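PDB 6QXL: pyruvate kinase from Pseudomonas aeruginosa, which probably catalyses the last step of glycolysis, transferring the phosphate of phosphoenolpyruvate to ADP to yield pyruvate and ATP, and binds glucose 6-phosphate in its C-terminal domain. Local coordinates for residues Ile381-Ser386 against Tyr403-His408; Glu422-Asp427 against Asp442-Arg447; Ser362-Ser367 against Pro390-Arg395. One frame throughout, in Å; residues are numbered along the deposited sequence.

Interaction 1 (Ile381-Ser386 against Tyr403-His408). With G6P (6-O-phosphono-alpha-D-glucopyranose), chain M.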
loop_
_atom_site.group_PDB
_atom_site.type_symbol
_atom_site.label_atom_id
_atom_site.label_comp_id
_atom_site.label_asym_id
_atom_site.label_seq_id
_atom_site.Cartn_x
_atom_site.Cartn_y
_atom_site.Cartn_z
ATOM N N ILE A 381 -19.348 -22.805 -10.043
ATOM C CA ILE A 381 -19.877 -23.614 -11.131
ATOM C C ILE A 381 -19.778 -22.748 -12.368
ATOM O O ILE A 381 -20.556 -21.817 -12.556
ATOM C CB ILE A 381 -21.323 -24.035 -10.840
ATOM C CG1 ILE A 381 -21.337 -24.983 -9.642
ATOM C CG2 ILE A 381 -21.964 -24.717 -12.046
ATOM C CD1 ILE A 381 -22.738 -25.368 -9.186
ATOM N N CYS A 382 -18.817 -23.060 -13.219
ATOM C CA CYS A 382 -18.604 -22.283 -14.422
ATOM C C CYS A 382 -19.027 -23.114 -15.628
ATOM O O CYS A 382 -18.318 -24.029 -16.042
ATOM C CB CYS A 382 -17.148 -21.861 -14.509
ATOM S SG CYS A 382 -16.823 -20.913 -15.996
ATOM N N LEU A 383 -20.191 -22.801 -16.184
ATOM C CA LEU A 383 -20.654 -23.456 -17.395
ATOM C C LEU A 383 -19.866 -22.876 -18.539
ATOM O O LEU A 383 -19.967 -21.688 -18.814
ATOM C CB LEU A 383 -22.148 -23.247 -17.622
ATOM C CG LEU A 383 -23.107 -23.566 -16.491
ATOM C CD1 LEU A 383 -24.530 -23.570 -17.070
ATOM C CD2 LEU A 383 -22.796 -24.866 -15.772
ATOM N N THR A 384 -19.090 -23.716 -19.212
ATOM C CA THR A 384 -18.198 -23.245 -20.250
ATOM C C THR A 384 -18.187 -24.192 -21.433
ATOM O O THR A 384 -18.266 -25.403 -21.278
ATOM C CB THR A 384 -16.757 -23.041 -19.704
ATOM O OG1 THR A 384 -15.878 -22.607 -20.769
ATOM C CG2 THR A 384 -16.227 -24.323 -19.049
ATOM N N GLU A 385 -18.024 -23.609 -22.607
ATOM C CA GLU A 385 -17.980 -24.331 -23.856
ATOM C C GLU A 385 -16.540 -24.738 -24.166
ATOM O O GLU A 385 -16.268 -25.917 -24.382
ATOM C CB GLU A 385 -18.596 -23.490 -24.980
ATOM C CG GLU A 385 -19.229 -24.224 -26.140
ATOM C CD GLU A 385 -20.515 -25.036 -25.775
ATOM O OE1 GLU A 385 -20.950 -25.109 -24.611
ATOM O OE2 GLU A 385 -21.098 -25.673 -26.669
ATOM N N SER A 386 -15.631 -23.770 -24.165
ATOM C CA SER A 386 -14.248 -23.983 -24.557
ATOM C C SER A 386 -13.241 -23.938 -23.420
ATOM O O SER A 386 -12.055 -24.154 -23.647
ATOM C CB SER A 386 -13.846 -22.950 -25.606
ATOM O OG SER A 386 -13.590 -21.689 -25.006
ATOM N N TYR A 403 -14.986 -25.180 -10.832
ATOM C CA TYR A 403 -15.457 -26.342 -11.601
ATOM C C TYR A 403 -15.846 -25.945 -13.006
ATOM O O TYR A 403 -16.733 -25.128 -13.178
ATOM C CB TYR A 403 -16.606 -26.982 -10.880
ATOM C CG TYR A 403 -16.189 -27.574 -9.569
ATOM C CD1 TYR A 403 -15.573 -28.816 -9.511
ATOM C CD2 TYR A 403 -16.390 -26.894 -8.382
ATOM C CE1 TYR A 403 -15.177 -29.361 -8.295
ATOM C CE2 TYR A 403 -16.009 -27.461 -7.166
ATOM C CZ TYR A 403 -15.402 -28.684 -7.150
ATOM O OH TYR A 403 -15.025 -29.213 -5.963
ATOM N N ALA A 404 -15.155 -26.501 -13.998
ATOM C CA ALA A 404 -15.479 -26.275 -15.405
ATOM C C ALA A 404 -16.499 -27.341 -15.857
ATOM O O ALA A 404 -16.153 -28.524 -16.019
ATOM C CB ALA A 404 -14.216 -26.344 -16.253
ATOM N N TYR A 405 -17.749 -26.901 -16.011
ATOM C CA TYR A 405 -18.843 -27.718 -16.525
ATOM C C TYR A 405 -18.857 -27.608 -18.043
ATOM O O TYR A 405 -19.085 -26.523 -18.600
ATOM C CB TYR A 405 -20.179 -27.254 -15.956
ATOM C CG TYR A 405 -20.446 -27.651 -14.510
ATOM C CD1 TYR A 405 -19.577 -27.312 -13.488
ATOM C CD2 TYR A 405 -21.594 -28.319 -14.167
ATOM C CE1 TYR A 405 -19.851 -27.668 -12.167
ATOM C CE2 TYR A 405 -21.859 -28.691 -12.847
ATOM C CZ TYR A 405 -20.989 -28.348 -11.858
ATOM O OH TYR A 405 -21.256 -28.696 -10.551
ATOM N N SER A 406 -18.599 -28.718 -18.721
ATOM C CA SER A 406 -18.596 -28.710 -20.165
ATOM C C SER A 406 -19.070 -30.051 -20.701
ATOM O O SER A 406 -18.883 -31.090 -20.066
ATOM C CB SER A 406 -17.211 -28.388 -20.697
ATOM O OG SER A 406 -17.260 -28.013 -22.062
ATOM N N PRO A 407 -19.728 -30.032 -21.854
ATOM C CA PRO A 407 -20.093 -31.287 -22.481
ATOM C C PRO A 407 -18.960 -31.860 -23.339
ATOM O O PRO A 407 -18.915 -33.061 -23.537
ATOM C CB PRO A 407 -21.286 -30.889 -23.340
ATOM C CG PRO A 407 -20.994 -29.469 -23.742
ATOM C CD PRO A 407 -20.303 -28.870 -22.561
ATOM N N HIS A 408 -18.046 -31.014 -23.804
ATOM C CA HIS A 408 -17.033 -31.411 -24.766
ATOM C C HIS A 408 -15.813 -32.062 -24.117
ATOM O O HIS A 408 -15.379 -31.657 -23.055
ATOM C CB HIS A 408 -16.581 -30.239 -25.609
ATOM C CG HIS A 408 -17.708 -29.457 -26.216
ATOM N ND1 HIS A 408 -18.932 -30.013 -26.516
ATOM C CD2 HIS A 408 -17.792 -28.151 -26.554
ATOM C CE1 HIS A 408 -19.718 -29.085 -27.018
ATOM N NE2 HIS A 408 -19.058 -27.947 -27.040
HETATM C C1 G6P M . -21.829 -21.078 -21.156
HETATM C C2 G6P M . -22.814 -21.407 -22.259
HETATM C C3 G6P M . -22.829 -20.138 -23.102
HETATM C C4 G6P M . -21.515 -19.382 -23.147
HETATM C C5 G6P M . -20.447 -20.454 -22.996
HETATM C C6 G6P M . -19.073 -19.870 -23.270
HETATM O O1 G6P M . -22.111 -22.068 -20.178
HETATM O O2 G6P M . -22.479 -22.619 -22.984
HETATM O O3 G6P M . -23.726 -19.345 -22.368
HETATM O O4 G6P M . -21.415 -18.552 -24.334
HETATM O O5 G6P M . -20.506 -21.047 -21.701
HETATM O O6 G6P M . -18.013 -20.490 -22.564
HETATM P P G6P M . -16.453 -20.072 -22.880
HETATM O O1P G6P M . -15.946 -21.020 -23.940
HETATM O O2P G6P M . -16.130 -20.373 -21.434
HETATM O O3P G6P M . -16.250 -18.670 -23.509
#
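The first beta-alpha-beta unit of the C-terminal alpha/beta domain pairs its two strands here, Cys382 and Leu383 running parallel to Ala404 and Tyr405, and the loop that leaves the first strand grips the glucose 6-phosphate. Three backbone bonds zip the strands: Cys382 N to Tyr403 O, Tyr405 N to Cys382 O, and Thr384 N to Tyr405 O, the last nearly straight at 177°. On one face of the sheet Ile381 lays its CG2 over the middle of the Tyr405 ring, 3.7 Å from the ring centroid, a CH-pi contact. That methyl is placed by chi1 of -66°, which sets CG1 beside the backbone N and CG2 anti to it. Leu383 CD2 comes to 3.5 Å from Tyr405 CB, at the root of the same side chain. On the other face Thr384 CG2 meets Ala404 CB at 4.0 Å.

Beyond the strand ends the contact turns polar. Ser406 OG donates to Thr384 O at 2.9 Å, tying the start of the ligand loop to the second strand. Farther out, His408 NE2 makes a weak hydrogen bond to Glu385 OE2, with the carboxylate and imidazole planes 79° apart. The loop's other side serves the sugar phosphate: Glu385 N donates to the ester oxygen O6 at 3.1 Å, while Ser386 holds phosphate oxygen O1P twice, through N at 2.8 Å and OG at 2.7 Å. Thr389 OG1 and the backbone of Ser463, Ala466, Gly468 and Gly469 also bond the ligand.

Strand 455-461 pairs with the far side of strand 377-383. Helix 388-394 packs on Cys382 and Thr384, whereas helix 436-446 covers Ile381 and Tyr405, whose OH bonds to Ala440 O.

Interaction 2 (Glu422-Asp427 against Asp442-Arg447)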
loop_
_atom_site.group_PDB
_atom_site.type_symbol
_atom_site.label_atom_id
_atom_site.label_comp_id
_atom_site.label_asym_id
_atom_site.label_seq_id
_atom_site.Cartn_x
_atom_site.Cartn_y
_atom_site.Cartn_z
ATOM N N GLU A 422 -11.307 -28.061 -11.729
ATOM C CA GLU A 422 -11.680 -29.459 -11.904
ATOM C C GLU A 422 -12.758 -29.563 -12.973
ATOM O O GLU A 422 -13.594 -28.672 -13.119
ATOM C CB GLU A 422 -12.182 -30.059 -10.591
ATOM C CG GLU A 422 -11.107 -30.248 -9.512
ATOM C CD GLU A 422 -11.618 -30.405 -8.074
ATOM O OE1 GLU A 422 -12.309 -31.421 -7.859
ATOM O OE2 GLU A 422 -11.259 -29.577 -7.182
ATOM N N THR A 423 -12.737 -30.647 -13.733
ATOM C CA THR A 423 -13.752 -30.871 -14.757
ATOM C C THR A 423 -14.964 -31.586 -14.171
ATOM O O THR A 423 -14.828 -32.556 -13.410
ATOM C CB THR A 423 -13.221 -31.752 -15.869
ATOM O OG1 THR A 423 -12.044 -31.166 -16.414
ATOM C CG2 THR A 423 -14.217 -31.853 -16.956
ATOM N N ILE A 424 -16.141 -31.093 -14.544
ATOM C CA ILE A 424 -17.396 -31.785 -14.290
ATOM C C ILE A 424 -18.120 -31.926 -15.633
ATOM O O ILE A 424 -18.615 -30.933 -16.165
ATOM C CB ILE A 424 -18.305 -31.009 -13.330
ATOM C CG1 ILE A 424 -17.629 -30.781 -11.966
ATOM C CG2 ILE A 424 -19.620 -31.744 -13.175
ATOM C CD1 ILE A 424 -17.572 -31.966 -11.058
ATOM N N PRO A 425 -18.208 -33.155 -16.182
ATOM C CA PRO A 425 -18.909 -33.300 -17.469
ATOM C C PRO A 425 -20.406 -33.011 -17.280
ATOM O O PRO A 425 -21.008 -33.454 -16.266
ATOM C CB PRO A 425 -18.667 -34.756 -17.864
ATOM C CG PRO A 425 -17.634 -35.259 -16.924
ATOM C CD PRO A 425 -17.779 -34.455 -15.655
ATOM N N PHE A 426 -20.957 -32.231 -18.206
ATOM C CA PHE A 426 -22.275 -31.649 -18.033
ATOM C C PHE A 426 -22.723 -31.022 -19.336
ATOM O O PHE A 426 -21.927 -30.360 -20.025
ATOM C CB PHE A 426 -22.222 -30.609 -16.919
ATOM C CG PHE A 426 -23.552 -30.065 -16.490
ATOM C CD1 PHE A 426 -24.026 -28.907 -17.070
ATOM C CD2 PHE A 426 -24.275 -30.656 -15.430
ATOM C CE1 PHE A 426 -25.243 -28.358 -16.658
ATOM C CE2 PHE A 426 -25.456 -30.100 -15.004
ATOM C CZ PHE A 426 -25.937 -28.945 -15.588
ATOM N N ASP A 427 -23.988 -31.276 -19.689
ATOM C CA ASP A 427 -24.584 -30.751 -20.914
ATOM C C ASP A 427 -25.853 -29.987 -20.582
ATOM O O ASP A 427 -26.928 -30.583 -20.517
ATOM C CB ASP A 427 -24.897 -31.854 -21.932
ATOM C CG ASP A 427 -25.218 -31.288 -23.315
ATOM O OD1 ASP A 427 -25.261 -30.034 -23.462
ATOM O OD2 ASP A 427 -25.416 -32.095 -24.255
ATOM N N ASP A 442 -26.448 -30.484 -8.145
ATOM C CA ASP A 442 -26.516 -31.918 -7.817
ATOM C C ASP A 442 -25.169 -32.608 -8.011
ATOM O O ASP A 442 -24.729 -33.378 -7.149
ATOM C CB ASP A 442 -27.615 -32.638 -8.621
ATOM C CG ASP A 442 -29.015 -32.421 -8.044
ATOM O OD1 ASP A 442 -29.148 -32.192 -6.824
ATOM O OD2 ASP A 442 -29.992 -32.443 -8.828
ATOM N N GLU A 443 -24.505 -32.286 -9.120
ATOM C CA GLU A 443 -23.181 -32.829 -9.411
ATOM C C GLU A 443 -22.176 -32.590 -8.272
ATOM O O GLU A 443 -21.351 -33.449 -7.986
ATOM C CB GLU A 443 -22.649 -32.240 -10.717
ATOM C CG GLU A 443 -23.437 -32.649 -11.960
ATOM C CD GLU A 443 -23.238 -34.106 -12.350
ATOM O OE1 GLU A 443 -22.094 -34.481 -12.510
ATOM O OE2 GLU A 443 -24.218 -34.856 -12.487
ATOM N N LEU A 444 -22.250 -31.446 -7.610
ATOM C CA LEU A 444 -21.371 -31.198 -6.472
ATOM C C LEU A 444 -21.848 -31.882 -5.205
ATOM O O LEU A 444 -21.039 -32.298 -4.382
ATOM C CB LEU A 444 -21.196 -29.692 -6.227
ATOM C CG LEU A 444 -20.621 -28.844 -7.359
ATOM C CD1 LEU A 444 -20.444 -27.428 -6.845
ATOM C CD2 LEU A 444 -19.290 -29.392 -7.872
ATOM N N LEU A 445 -23.153 -31.984 -5.026
ATOM C CA LEU A 445 -23.699 -32.735 -3.885
ATOM C C LEU A 445 -23.337 -34.220 -3.963
ATOM O O LEU A 445 -22.951 -34.800 -2.936
ATOM C CB LEU A 445 -25.208 -32.573 -3.817
ATOM C CG LEU A 445 -25.690 -31.234 -3.254
ATOM C CD1 LEU A 445 -27.103 -30.969 -3.808
ATOM C CD2 LEU A 445 -25.626 -31.216 -1.709
ATOM N N LYS A 446 -23.427 -34.810 -5.164
ATOM C CA LYS A 446 -22.979 -36.200 -5.382
ATOM C C LYS A 446 -21.556 -36.404 -4.862
ATOM O O LYS A 446 -21.281 -37.369 -4.165
ATOM C CB LYS A 446 -22.996 -36.577 -6.872
ATOM C CG LYS A 446 -24.335 -36.897 -7.471
ATOM C CD LYS A 446 -24.199 -37.125 -8.980
ATOM C CE LYS A 446 -25.573 -37.350 -9.574
ATOM N NZ LYS A 446 -25.603 -38.039 -10.917
ATOM N N ARG A 447 -20.674 -35.463 -5.177
ATOM C CA ARG A 447 -19.260 -35.610 -4.871
ATOM C C ARG A 447 -18.904 -35.156 -3.474
ATOM O O ARG A 447 -17.752 -35.262 -3.078
ATOM C CB ARG A 447 -18.434 -34.865 -5.913
ATOM C CG ARG A 447 -18.673 -35.359 -7.342
ATOM C CD ARG A 447 -17.960 -34.471 -8.322
ATOM N NE ARG A 447 -17.869 -34.995 -9.675
ATOM C CZ ARG A 447 -18.858 -35.021 -10.562
ATOM N NH1 ARG A 447 -20.083 -34.596 -10.250
ATOM N NH2 ARG A 447 -18.612 -35.468 -11.799
#
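Van der Waals contact centres on Ile424, whose side chain points from strand 421-425 to the last turn of helix 436-446. Its CD1 sits 3.3 Å above the centre of the Arg447 guanidinium plane, the two side chains meeting tip to tip, so that a methyl covers one face of a charged group. A chi1 of -60° sets Ile424 CG1 beside the backbone N, which leaves CG2 anti to it. The Ile424 and Glu443 side chains slide past each other in opposite directions, Ile424 CG2 coming to 3.7 Å from Glu443 OE1. The apolar pair is Ile424 CD1 with Leu444 CD2, a looser 4.4 Å apart. Phe426 CD2 touches Glu443 CG at 4.1 Å, and Pro425 CD lies at the same distance from Arg447 NH2.

No hydrogen bond passes between strand and helix; the polar bonds stay on the helix side. Arg447 reaches back with NH1 to Glu443, donating to the backbone O at 2.8 Å and to OE1 at 3.0 Å in a salt bridge. Both acceptors lie almost in the guanidinium plane, although NH1 approaches the carboxylate from above its plane. These two bonds from NH1 would help fix the turn of the guanidinium that presents a face to Ile424 CD1. Lys446 NZ adds a long salt bridge to Glu443 OE2, completing a three-residue charge network whose Arg447 and Lys446 are exposed to solvent.

Within the domain, strand 421-425 forms one margin of the chain's five-stranded mixed sheet and pairs with strand 402-406, Tyr405 touching both Ile424 and Leu444. Phe426 meets the Tyr405 ring edge-to-face and rests on Ala439 and Ala440 of helix 436-446, while Leu444 touches Ala379 and Ile381 of strand 377-383.

Interaction 3 (Ser362-Ser367 against Pro390-Arg395)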
loop_
_atom_site.group_PDB
_atom_site.type_symbol
_atom_site.label_atom_id
_atom_site.label_comp_id
_atom_site.label_asym_id
_atom_site.label_seq_id
_atom_site.Cartn_x
_atom_site.Cartn_y
_atom_site.Cartn_z
ATOM N N SER A 362 -14.936 -9.905 -17.512
ATOM C CA SER A 362 -15.496 -9.202 -16.355
ATOM C C SER A 362 -16.264 -10.087 -15.392
ATOM O O SER A 362 -16.138 -9.919 -14.176
ATOM C CB SER A 362 -16.387 -8.043 -16.795
ATOM O OG SER A 362 -15.570 -6.991 -17.276
ATOM N N ILE A 363 -17.033 -11.022 -15.923
ATOM C CA ILE A 363 -17.787 -11.923 -15.068
ATOM C C ILE A 363 -16.850 -12.869 -14.338
ATOM O O ILE A 363 -17.073 -13.190 -13.162
ATOM C CB ILE A 363 -18.824 -12.751 -15.875
ATOM C CG1 ILE A 363 -19.857 -11.844 -16.552
ATOM C CG2 ILE A 363 -19.539 -13.751 -14.974
ATOM C CD1 ILE A 363 -20.874 -11.258 -15.584
ATOM N N ALA A 364 -15.811 -13.330 -15.024
ATOM C CA ALA A 364 -14.824 -14.186 -14.363
ATOM C C ALA A 364 -14.176 -13.445 -13.195
ATOM O O ALA A 364 -14.182 -13.933 -12.054
ATOM C CB ALA A 364 -13.766 -14.649 -15.340
ATOM N N LEU A 365 -13.681 -12.240 -13.469
ATOM C CA LEU A 365 -13.027 -11.461 -12.419
ATOM C C LEU A 365 -13.983 -11.137 -11.285
ATOM O O LEU A 365 -13.614 -11.236 -10.113
ATOM C CB LEU A 365 -12.405 -10.205 -12.986
ATOM C CG LEU A 365 -11.286 -10.546 -13.979
ATOM C CD1 LEU A 365 -10.705 -9.341 -14.655
ATOM C CD2 LEU A 365 -10.166 -11.353 -13.302
ATOM N N ALA A 366 -15.228 -10.804 -11.634
ATOM C CA ALA A 366 -16.212 -10.461 -10.624
ATOM C C ALA A 366 -16.532 -11.639 -9.718
ATOM O O ALA A 366 -16.813 -11.456 -8.531
ATOM C CB ALA A 366 -17.472 -9.939 -11.286
ATOM N N SER A 367 -16.479 -12.847 -10.271
ATOM C CA SER A 367 -16.738 -14.049 -9.489
ATOM C C SER A 367 -15.611 -14.331 -8.522
ATOM O O SER A 367 -15.855 -14.701 -7.368
ATOM C CB SER A 367 -16.939 -15.260 -10.403
ATOM O OG SER A 367 -17.949 -15.024 -11.358
ATOM N N PRO A 390 -13.194 -20.285 -17.244
ATOM C CA PRO A 390 -12.408 -20.715 -16.070
ATOM C C PRO A 390 -10.889 -20.494 -16.234
ATOM O O PRO A 390 -10.182 -20.442 -15.247
ATOM C CB PRO A 390 -12.762 -22.194 -15.908
ATOM C CG PRO A 390 -13.110 -22.622 -17.284
ATOM C CD PRO A 390 -13.788 -21.439 -17.937
ATOM N N LEU A 391 -10.401 -20.319 -17.455
ATOM C CA LEU A 391 -9.040 -19.856 -17.628
ATOM C C LEU A 391 -8.835 -18.510 -16.946
ATOM O O LEU A 391 -7.877 -18.335 -16.194
ATOM C CB LEU A 391 -8.688 -19.757 -19.108
ATOM C CG LEU A 391 -7.331 -19.115 -19.436
ATOM C CD1 LEU A 391 -6.197 -19.944 -18.914
ATOM C CD2 LEU A 391 -7.163 -18.935 -20.915
ATOM N N ILE A 392 -9.744 -17.566 -17.183
ATOM C CA ILE A 392 -9.646 -16.237 -16.603
ATOM C C ILE A 392 -9.828 -16.325 -15.088
ATOM O O ILE A 392 -9.038 -15.772 -14.328
ATOM C CB ILE A 392 -10.666 -15.289 -17.196
ATOM C CG1 ILE A 392 -10.552 -15.210 -18.725
ATOM C CG2 ILE A 392 -10.534 -13.896 -16.591
ATOM C CD1 ILE A 392 -9.199 -14.853 -19.270
ATOM N N MET A 393 -10.823 -17.060 -14.632
ATOM C CA MET A 393 -11.022 -17.187 -13.193
ATOM C C MET A 393 -9.731 -17.629 -12.497
ATOM O O MET A 393 -9.362 -17.080 -11.461
ATOM C CB MET A 393 -12.141 -18.168 -12.861
ATOM C CG MET A 393 -13.521 -17.737 -13.334
ATOM S SD MET A 393 -14.745 -18.949 -12.842
ATOM C CE MET A 393 -16.243 -18.137 -13.358
ATOM N N SER A 394 -9.025 -18.582 -13.099
ATOM C CA SER A 394 -7.890 -19.209 -12.442
ATOM C C SER A 394 -6.599 -18.385 -12.513
ATOM O O SER A 394 -5.617 -18.752 -11.888
ATOM C CB SER A 394 -7.682 -20.610 -13.010
ATOM O OG SER A 394 -7.424 -20.564 -14.390
ATOM N N ARG A 395 -6.614 -17.270 -13.249
ATOM C CA ARG A 395 -5.527 -16.296 -13.162
ATOM C C ARG A 395 -5.503 -15.523 -11.845
ATOM O O ARG A 395 -4.532 -14.874 -11.551
ATOM C CB ARG A 395 -5.588 -15.269 -14.285
ATOM C CG ARG A 395 -5.634 -15.779 -15.711
ATOM C CD ARG A 395 -4.575 -16.789 -16.038
ATOM N NE ARG A 395 -4.940 -18.106 -15.516
ATOM C CZ ARG A 395 -4.097 -19.111 -15.371
ATOM N NH1 ARG A 395 -2.811 -18.973 -15.698
ATOM N NH2 ARG A 395 -4.542 -20.247 -14.858
#
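Ala364 CB fits against two successive residues of the neighbouring helix, meeting Ile392 CG2 at 3.5 Å and Met393 CG at 3.7 Å. With so small a side chain at this point, the backbones come close: Ala364 CA and Met393 CA are 5.0 Å apart, and the axes of the two short helical segments approach to 8.3 Å while crossing at -41°. Ile392 CG2 also faces Leu365 CD2, more loosely, at 4.2 Å.

Met393 reaches to Ser367: its chain is extended beyond CG (chi2 -178°, chi3 175°), and its CE ends 4.1 Å from Ser367 OG. That hydroxyl is turned to its own helix, donating to Ile363 O at 2.7 Å; Ser367 N bonds the same oxygen from the opposite face of its plane. No hydrogen bond links the two segments, and every touching residue is buried.

Both helices pack on one side of the domain's mixed sheet. Ser367 and Met393 rest on Thr459 of strand 455-461, and Met393 also reaches Ile402 of strand 402-406. On its outer flank helix 359-373 faces a second subunit, where Leu365 packs on Tyr369 and Ala366 on Thr370 of that neighbouring chain.

All three contacts build the C-terminal alpha/beta domain around one mixed sheet. Interaction 1 is a buried strand pair within it, held by backbone bonds and continuing into the phosphate-binding loop. Interaction 2 sets helix 436-446 against the sheet's marginal strand, and interaction 3 joins two helices that lie on the other face, where Cys382 meets Pro390 and Met393, and Ala404 meets Pro390. Interaction 2 is tied to interaction 1 through adjacent strands, Ala404 probably bonding Glu422 and Ile424, but it lies at the partly exposed margin, where charged side chains share the packing. Interaction 3 is wholly buried, apolar between its helices, and close to another subunit. Interactions 2 and 3 do not touch.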